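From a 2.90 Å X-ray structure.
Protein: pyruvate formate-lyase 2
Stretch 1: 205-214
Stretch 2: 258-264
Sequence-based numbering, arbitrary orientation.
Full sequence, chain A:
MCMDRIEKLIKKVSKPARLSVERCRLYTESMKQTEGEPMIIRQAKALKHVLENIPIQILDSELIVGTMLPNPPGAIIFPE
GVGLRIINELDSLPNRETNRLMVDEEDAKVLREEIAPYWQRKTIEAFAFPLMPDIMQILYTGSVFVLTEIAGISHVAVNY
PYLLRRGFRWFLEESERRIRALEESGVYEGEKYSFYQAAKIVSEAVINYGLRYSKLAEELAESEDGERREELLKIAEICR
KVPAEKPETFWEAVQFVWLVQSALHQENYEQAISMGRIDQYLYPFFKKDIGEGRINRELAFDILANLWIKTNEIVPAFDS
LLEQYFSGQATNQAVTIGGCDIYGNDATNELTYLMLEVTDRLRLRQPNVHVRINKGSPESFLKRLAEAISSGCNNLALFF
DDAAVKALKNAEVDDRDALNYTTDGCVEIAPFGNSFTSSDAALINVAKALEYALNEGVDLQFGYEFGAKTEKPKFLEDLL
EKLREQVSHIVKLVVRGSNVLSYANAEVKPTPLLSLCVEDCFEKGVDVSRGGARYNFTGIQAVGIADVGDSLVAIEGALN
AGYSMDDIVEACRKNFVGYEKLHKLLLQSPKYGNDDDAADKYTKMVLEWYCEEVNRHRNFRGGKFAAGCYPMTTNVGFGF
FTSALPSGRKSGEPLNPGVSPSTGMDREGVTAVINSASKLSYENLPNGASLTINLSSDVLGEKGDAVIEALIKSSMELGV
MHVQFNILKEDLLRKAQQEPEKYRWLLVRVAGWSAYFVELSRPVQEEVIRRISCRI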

# COMPACT_ATOMS: atom_id res chain seq x y z
N ALA A 205 -20.93 -26.78 -9.94
CA ALA A 205 -20.79 -27.39 -11.26
C ALA A 205 -19.93 -28.66 -11.23
O ALA A 205 -20.33 -29.69 -11.79
CB ALA A 205 -20.18 -26.38 -12.20
N VAL A 206 -18.77 -28.56 -10.58
CA VAL A 206 -17.78 -29.63 -10.56
C VAL A 206 -18.23 -30.81 -9.72
O VAL A 206 -18.05 -31.97 -10.13
CB VAL A 206 -16.39 -29.08 -10.15
CG1 VAL A 206 -15.64 -30.04 -9.24
CG2 VAL A 206 -15.56 -28.79 -11.40
N ILE A 207 -18.88 -30.51 -8.59
CA ILE A 207 -19.53 -31.51 -7.73
C ILE A 207 -20.60 -32.28 -8.50
O ILE A 207 -20.57 -33.51 -8.56
CB ILE A 207 -20.12 -30.86 -6.46
CG1 ILE A 207 -19.00 -30.33 -5.58
CG2 ILE A 207 -20.94 -31.85 -5.65
CD1 ILE A 207 -19.48 -29.51 -4.43
N ASN A 208 -21.48 -31.54 -9.16
CA ASN A 208 -22.52 -32.11 -10.00
C ASN A 208 -21.98 -32.90 -11.17
O ASN A 208 -22.61 -33.86 -11.58
CB ASN A 208 -23.46 -31.02 -10.49
CG ASN A 208 -24.28 -30.39 -9.36
OD1 ASN A 208 -24.09 -30.73 -8.18
ND2 ASN A 208 -25.16 -29.46 -9.71
N TYR A 209 -20.81 -32.49 -11.68
CA TYR A 209 -20.19 -33.13 -12.85
C TYR A 209 -19.64 -34.51 -12.50
O TYR A 209 -19.71 -35.44 -13.30
CB TYR A 209 -19.06 -32.24 -13.40
CG TYR A 209 -18.27 -32.75 -14.60
CD1 TYR A 209 -18.85 -32.82 -15.87
CD2 TYR A 209 -16.93 -33.09 -14.48
CE1 TYR A 209 -18.11 -33.25 -16.98
CE2 TYR A 209 -16.19 -33.52 -15.58
CZ TYR A 209 -16.78 -33.60 -16.83
OH TYR A 209 -16.06 -34.03 -17.92
N GLY A 210 -19.11 -34.63 -11.29
CA GLY A 210 -18.70 -35.92 -10.79
C GLY A 210 -19.92 -36.79 -10.59
O GLY A 210 -19.91 -37.96 -10.97
N LEU A 211 -20.98 -36.20 -10.02
CA LEU A 211 -22.25 -36.90 -9.78
C LEU A 211 -22.92 -37.45 -11.04
O LEU A 211 -23.57 -38.50 -10.97
CB LEU A 211 -23.23 -35.98 -9.05
CG LEU A 211 -23.31 -36.14 -7.53
CD1 LEU A 211 -24.03 -34.95 -6.86
CD2 LEU A 211 -24.01 -37.46 -7.20
N ARG A 212 -22.77 -36.77 -12.17
CA ARG A 212 -23.31 -37.25 -13.44
C ARG A 212 -22.60 -38.51 -13.89
O ARG A 212 -23.23 -39.41 -14.44
CB ARG A 212 -23.17 -36.21 -14.56
CG ARG A 212 -24.04 -34.98 -14.43
CD ARG A 212 -23.90 -34.13 -15.67
NE ARG A 212 -24.32 -34.86 -16.85
CZ ARG A 212 -24.08 -34.49 -18.10
NH1 ARG A 212 -23.40 -33.39 -18.35
NH2 ARG A 212 -24.51 -35.24 -19.10
N TYR A 213 -21.29 -38.57 -13.67
CA TYR A 213 -20.54 -39.77 -14.08
C TYR A 213 -20.79 -40.93 -13.13
O TYR A 213 -20.60 -42.08 -13.52
CB TYR A 213 -19.03 -39.50 -14.20
CG TYR A 213 -18.60 -39.04 -15.56
CD1 TYR A 213 -18.32 -37.69 -15.79
CD2 TYR A 213 -18.48 -39.92 -16.63
CE1 TYR A 213 -17.93 -37.24 -17.03
CE2 TYR A 213 -18.08 -39.48 -17.89
CZ TYR A 213 -17.81 -38.14 -18.08
OH TYR A 213 -17.42 -37.64 -19.30
N SER A 214 -21.20 -40.61 -11.91
CA SER A 214 -21.55 -41.60 -10.91
C SER A 214 -22.84 -42.29 -11.30
O SER A 214 -23.00 -43.50 -11.11
CB SER A 214 -21.71 -40.92 -9.56
OG SER A 214 -22.24 -41.80 -8.59
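Stretch 2 258-264: WLVQSAL

Residues 258-264 form one stretch of a longer α-helix, as do residues 205-214, and the two helices pack at a steep angle. Their N-to-C directions differ by 114°, so the second helix runs across the first and somewhat against it, and the axes come within 10.5 Å of each other. In the register, Gly210 lies nearest Leu259, with 6.9 Å between their CA atoms, and one turn back along the first helix Val206 lies nearest Ala263, with 7.2 Å between CA atoms. The contact is small, burying 281 Å² over both sides, and Leu259 and Tyr209 supply the largest shares.

Leu259 is the centre of the apolar packing. Its CA-to-CB bond points sideways, but the side chain, with chi1 at -84° (m) and chi2 at 168° (t), brings its end nearer to the first helix. There the two methyls meet different neighbours. CD1 lies 3.9 Å from CA of Gly210, where the absence of a side chain leaves the backbone itself open to contact; a CB built on this glycine would stand only 3.7 Å from Leu259 CD1. CD2 lies 3.7 Å from Tyr209 CE2 and 4.0 Å from Tyr213 CD1, so it touches two aromatic rings that follow one another at a one-turn spacing. A branched leucine suits such a site, since its two methyls can reach the glycine backbone and the two rings at once.

Tyr209 combines apolar contact with a polar anchor. Its CA-to-CB bond points toward the second helix, and its chi1 is 179° (t). While the ring carbons pack against Leu259, the hydroxyl reaches farther and donates a hydrogen bond from Tyr209 OH to Ser262 OG at 2.8 Å, with the serine oxygen at the ring edge, near its plane. Ser262, in the p rotamer, in turn donates from its OG to the backbone O of Leu259 at 3.0 Å. The small serine thus relays the tyrosine's bond back into its own helix, and the polar groups are paired within a buried setting.

Ala263 completes the contact. Its CB lies 4.0 Å from Val206 CG2 and 4.4 Å from Tyr209 CE2. A single methyl pointing toward the first helix is enough to meet the β-branched valine, whose own CA-to-CB bond points back toward the second helix, and its small size is compatible with the short backbone separation here.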

# COMPACT_ATOMS: atom_id res chain seq x y z
N TRP A 258 -8.36 -36.34 -12.59
CA TRP A 258 -8.86 -36.36 -13.96
C TRP A 258 -10.23 -35.67 -14.19
O TRP A 258 -10.47 -35.06 -15.25
CB TRP A 258 -8.80 -37.76 -14.59
CG TRP A 258 -9.32 -37.69 -15.95
CD1 TRP A 258 -10.56 -38.07 -16.38
CD2 TRP A 258 -8.67 -37.08 -17.08
NE1 TRP A 258 -10.71 -37.76 -17.70
CE2 TRP A 258 -9.57 -37.16 -18.16
CE3 TRP A 258 -7.42 -36.50 -17.29
CZ2 TRP A 258 -9.25 -36.67 -19.43
CZ3 TRP A 258 -7.10 -36.03 -18.55
CH2 TRP A 258 -8.01 -36.11 -19.60
N LEU A 259 -11.12 -35.73 -13.20
CA LEU A 259 -12.38 -35.02 -13.36
C LEU A 259 -12.14 -33.52 -13.49
O LEU A 259 -12.61 -32.92 -14.47
CB LEU A 259 -13.38 -35.33 -12.25
CG LEU A 259 -14.19 -36.61 -12.51
CD1 LEU A 259 -14.99 -37.06 -11.27
CD2 LEU A 259 -15.09 -36.56 -13.76
N VAL A 260 -11.38 -32.92 -12.56
CA VAL A 260 -11.11 -31.48 -12.66
C VAL A 260 -10.25 -31.15 -13.88
O VAL A 260 -10.47 -30.14 -14.55
CB VAL A 260 -10.63 -30.84 -11.31
CG1 VAL A 260 -10.34 -31.87 -10.30
CG2 VAL A 260 -9.45 -29.89 -11.50
N GLN A 261 -9.34 -32.05 -14.24
CA GLN A 261 -8.58 -31.90 -15.45
C GLN A 261 -9.48 -31.80 -16.70
O GLN A 261 -9.30 -30.90 -17.52
CB GLN A 261 -7.57 -33.02 -15.57
CG GLN A 261 -6.69 -32.92 -16.76
CD GLN A 261 -5.54 -31.98 -16.59
OE1 GLN A 261 -5.35 -31.37 -15.53
NE2 GLN A 261 -4.75 -31.85 -17.64
N SER A 262 -10.47 -32.69 -16.82
CA SER A 262 -11.41 -32.62 -17.96
C SER A 262 -12.34 -31.41 -17.86
O SER A 262 -12.75 -30.85 -18.88
CB SER A 262 -12.24 -33.92 -18.08
OG SER A 262 -13.32 -33.96 -17.15
N ALA A 263 -12.66 -31.03 -16.63
CA ALA A 263 -13.51 -29.89 -16.37
C ALA A 263 -12.81 -28.62 -16.84
O ALA A 263 -13.41 -27.81 -17.54
CB ALA A 263 -13.86 -29.80 -14.89
N LEU A 264 -11.53 -28.50 -16.48
CA LEU A 264 -10.71 -27.32 -16.80
C LEU A 264 -10.67 -27.08 -18.27
O LEU A 264 -10.62 -25.93 -18.70
CB LEU A 264 -9.28 -27.45 -16.28
CG LEU A 264 -9.26 -27.09 -14.80
CD1 LEU A 264 -7.94 -27.40 -14.15
CD2 LEU A 264 -9.62 -25.64 -14.61